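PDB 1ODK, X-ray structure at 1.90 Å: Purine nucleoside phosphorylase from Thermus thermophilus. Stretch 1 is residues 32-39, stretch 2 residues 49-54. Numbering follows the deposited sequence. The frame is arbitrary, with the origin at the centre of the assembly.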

# COMPACT_ATOMS: atom_id res chain seq x y z
N THR B 32 14.99 12.88 42.11
CA THR B 32 14.54 11.86 43.05
C THR B 32 15.45 10.64 43.19
O THR B 32 15.66 10.14 44.30
N PHE B 33 16.00 10.17 42.08
CA PHE B 33 16.83 8.97 42.10
C PHE B 33 18.34 9.12 41.92
O PHE B 33 19.10 8.24 42.33
N LEU B 34 18.78 10.22 41.32
CA LEU B 34 20.20 10.39 41.06
C LEU B 34 20.98 11.25 42.04
O LEU B 34 20.45 12.18 42.64
N GLN B 35 22.26 10.91 42.19
CA GLN B 35 23.17 11.67 43.05
C GLN B 35 23.92 12.61 42.11
O GLN B 35 24.24 12.24 40.97
N ASN B 36 24.18 13.83 42.57
CA ASN B 36 24.89 14.82 41.76
C ASN B 36 24.28 15.04 40.37
O ASN B 36 25.00 15.08 39.37
N PRO B 37 22.95 15.20 40.28
CA PRO B 37 22.30 15.41 38.98
C PRO B 37 22.63 16.76 38.37
O PRO B 37 22.58 17.79 39.06
N ARG B 38 22.97 16.77 37.09
CA ARG B 38 23.28 18.01 36.39
C ARG B 38 22.52 17.99 35.06
O ARG B 38 22.51 16.98 34.36
N ARG B 39 21.88 19.10 34.71
CA ARG B 39 21.15 19.17 33.45
C ARG B 39 22.14 19.57 32.36
O ARG B 39 22.68 20.68 32.39
N TYR B 49 19.46 15.05 31.79
CA TYR B 49 20.28 15.07 33.00
C TYR B 49 21.18 13.85 33.08
O TYR B 49 20.92 12.82 32.47
N THR B 50 22.24 13.99 33.86
CA THR B 50 23.16 12.89 34.09
C THR B 50 23.53 12.94 35.57
O THR B 50 23.75 14.01 36.14
N GLY B 51 23.56 11.77 36.18
CA GLY B 51 23.90 11.68 37.59
C GLY B 51 24.40 10.28 37.85
O GLY B 51 24.69 9.55 36.91
N LEU B 52 24.51 9.92 39.12
CA LEU B 52 24.97 8.59 39.48
C LEU B 52 23.88 7.84 40.22
O LEU B 52 23.20 8.41 41.07
N TYR B 53 23.69 6.58 39.86
CA TYR B 53 22.69 5.75 40.51
C TYR B 53 23.41 4.54 41.08
O TYR B 53 23.91 3.70 40.33
N LYS B 54 23.48 4.45 42.40
CA LYS B 54 24.17 3.34 43.05
C LYS B 54 25.58 3.21 42.49
O LYS B 54 26.07 2.11 42.21

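Backbone pairing sets the terms here, and the side chains fill in around it. Two antiparallel couples carry the hydrogen bonds: Gln35 N to Leu52 O at 2.9 Å with Leu52 N to Gln35 O at 3.0 Å, then Arg38 N to Thr50 O and Thr50 N to Arg38 O, both 3.0 Å. Between them lies a beta bulge, the first stretch spending one residue more than the second. Pro37, which has no amide hydrogen, sits within it and instead turns its CA toward Thr50 O, 3.5 Å away.

The bulge packs closely over Gly51. Gly51 CA lies 3.4 Å from Gln35 O, and a CB there would clash with that oxygen and with Leu34 CB, so the close approach here leaves no room for a CB.

Carbon packing beside the helix end mixes apolar pairs with contacts to the backbone. Leu34, an m,t rotamer, lays CD1 3.7 Å from Gly51 N and CD2 3.9 Å from Tyr53 CB. Tyr53, with chi1 t, brings CD1 to 3.6 Å from Phe33 O and 4.5 Å from Phe33 CB; Phe33, chi1 m, meets the tyrosine at its ring edge.

Arg39 and Tyr49 form a non-hydrogen-bonded pair and share a face of the sheet. With chi1 m, the Tyr49 ring lies beneath the arginine's aliphatic stem: Arg39 CG sits 4.0 Å from the ring centroid in a CH-pi contact, and CD is 3.5 Å from Tyr49 OH. The t,t start of the arginine chain carries it along the ring.

Gln35, Arg38, Thr50 and Leu52 share the other face. All have chi1 m, and contact is looser: the CB atoms of Gln35 and Leu52 are 4.4 Å apart. The long polar chains of Gln35 and Arg38 lead away at their ends, while Thr50 OG1 is hydrogen-bonded elsewhere in the structure. No side-chain hydrogen bond joins the stretches.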

# COMPACT_ATOMS: atom_id res chain seq x y z
CB THR B 32 13.12 11.37 42.68
OG1 THR B 32 12.20 12.46 42.72
CG2 THR B 32 12.65 10.29 43.64
CB PHE B 33 16.35 7.98 41.03
CG PHE B 33 14.95 7.48 41.24
CD1 PHE B 33 13.86 8.24 40.84
CD2 PHE B 33 14.73 6.24 41.84
CE1 PHE B 33 12.56 7.77 41.03
CE2 PHE B 33 13.44 5.76 42.03
CZ PHE B 33 12.35 6.52 41.62
CB LEU B 34 20.41 10.95 39.65
CG LEU B 34 19.72 10.22 38.50
CD1 LEU B 34 20.06 10.91 37.19
CD2 LEU B 34 20.16 8.77 38.46
CB GLN B 35 24.18 10.73 43.73
CG GLN B 35 23.55 9.65 44.59
CD GLN B 35 22.59 10.20 45.62
OE1 GLN B 35 22.94 11.08 46.41
NE2 GLN B 35 21.36 9.70 45.62
CB ASN B 36 26.36 14.41 41.59
CG ASN B 36 27.09 14.27 42.92
OD1 ASN B 36 28.24 13.85 42.95
ND2 ASN B 36 26.43 14.63 44.01
CB PRO B 37 20.80 15.32 39.31
CG PRO B 37 20.74 14.78 40.72
CD PRO B 37 21.97 15.31 41.37
CB ARG B 38 24.77 18.14 36.10
CG ARG B 38 25.70 17.78 37.25
CD ARG B 38 25.39 18.56 38.52
NE ARG B 38 25.40 20.01 38.31
CZ ARG B 38 25.30 20.91 39.29
NH1 ARG B 38 25.20 20.51 40.55
NH2 ARG B 38 25.30 22.20 39.01
CB ARG B 39 20.00 20.18 33.54
CG ARG B 39 19.03 20.10 32.36
CD ARG B 39 17.74 20.87 32.64
NE ARG B 39 17.94 22.32 32.61
CZ ARG B 39 16.99 23.20 32.92
NH1 ARG B 39 15.79 22.79 33.29
NH2 ARG B 39 17.26 24.50 32.85
CB TYR B 49 19.40 15.07 34.26
CG TYR B 49 18.29 16.10 34.26
CD1 TYR B 49 17.15 15.92 33.48
CD2 TYR B 49 18.40 17.25 35.03
CE1 TYR B 49 16.14 16.87 33.47
CE2 TYR B 49 17.38 18.21 35.02
CZ TYR B 49 16.26 18.01 34.24
OH TYR B 49 15.26 18.95 34.21
CB THR B 50 24.43 13.01 33.24
OG1 THR B 50 24.09 12.83 31.86
CG2 THR B 50 25.45 11.94 33.64
CB LEU B 52 26.23 8.69 40.35
CG LEU B 52 27.50 9.19 39.65
CD1 LEU B 52 28.57 9.55 40.67
CD2 LEU B 52 28.02 8.13 38.70
CB TYR B 53 21.62 5.29 39.52
CG TYR B 53 20.57 4.42 40.16
CD1 TYR B 53 19.66 4.95 41.07
CD2 TYR B 53 20.50 3.05 39.88
CE1 TYR B 53 18.71 4.15 41.70
CE2 TYR B 53 19.54 2.24 40.50
CZ TYR B 53 18.66 2.79 41.41
OH TYR B 53 17.71 2.01 42.02
CB LYS B 54 23.38 2.04 42.88
CG LYS B 54 22.03 2.09 43.60
CD LYS B 54 21.29 0.77 43.53
CE LYS B 54 20.02 0.81 44.37
NZ LYS B 54 19.28 -0.48 44.34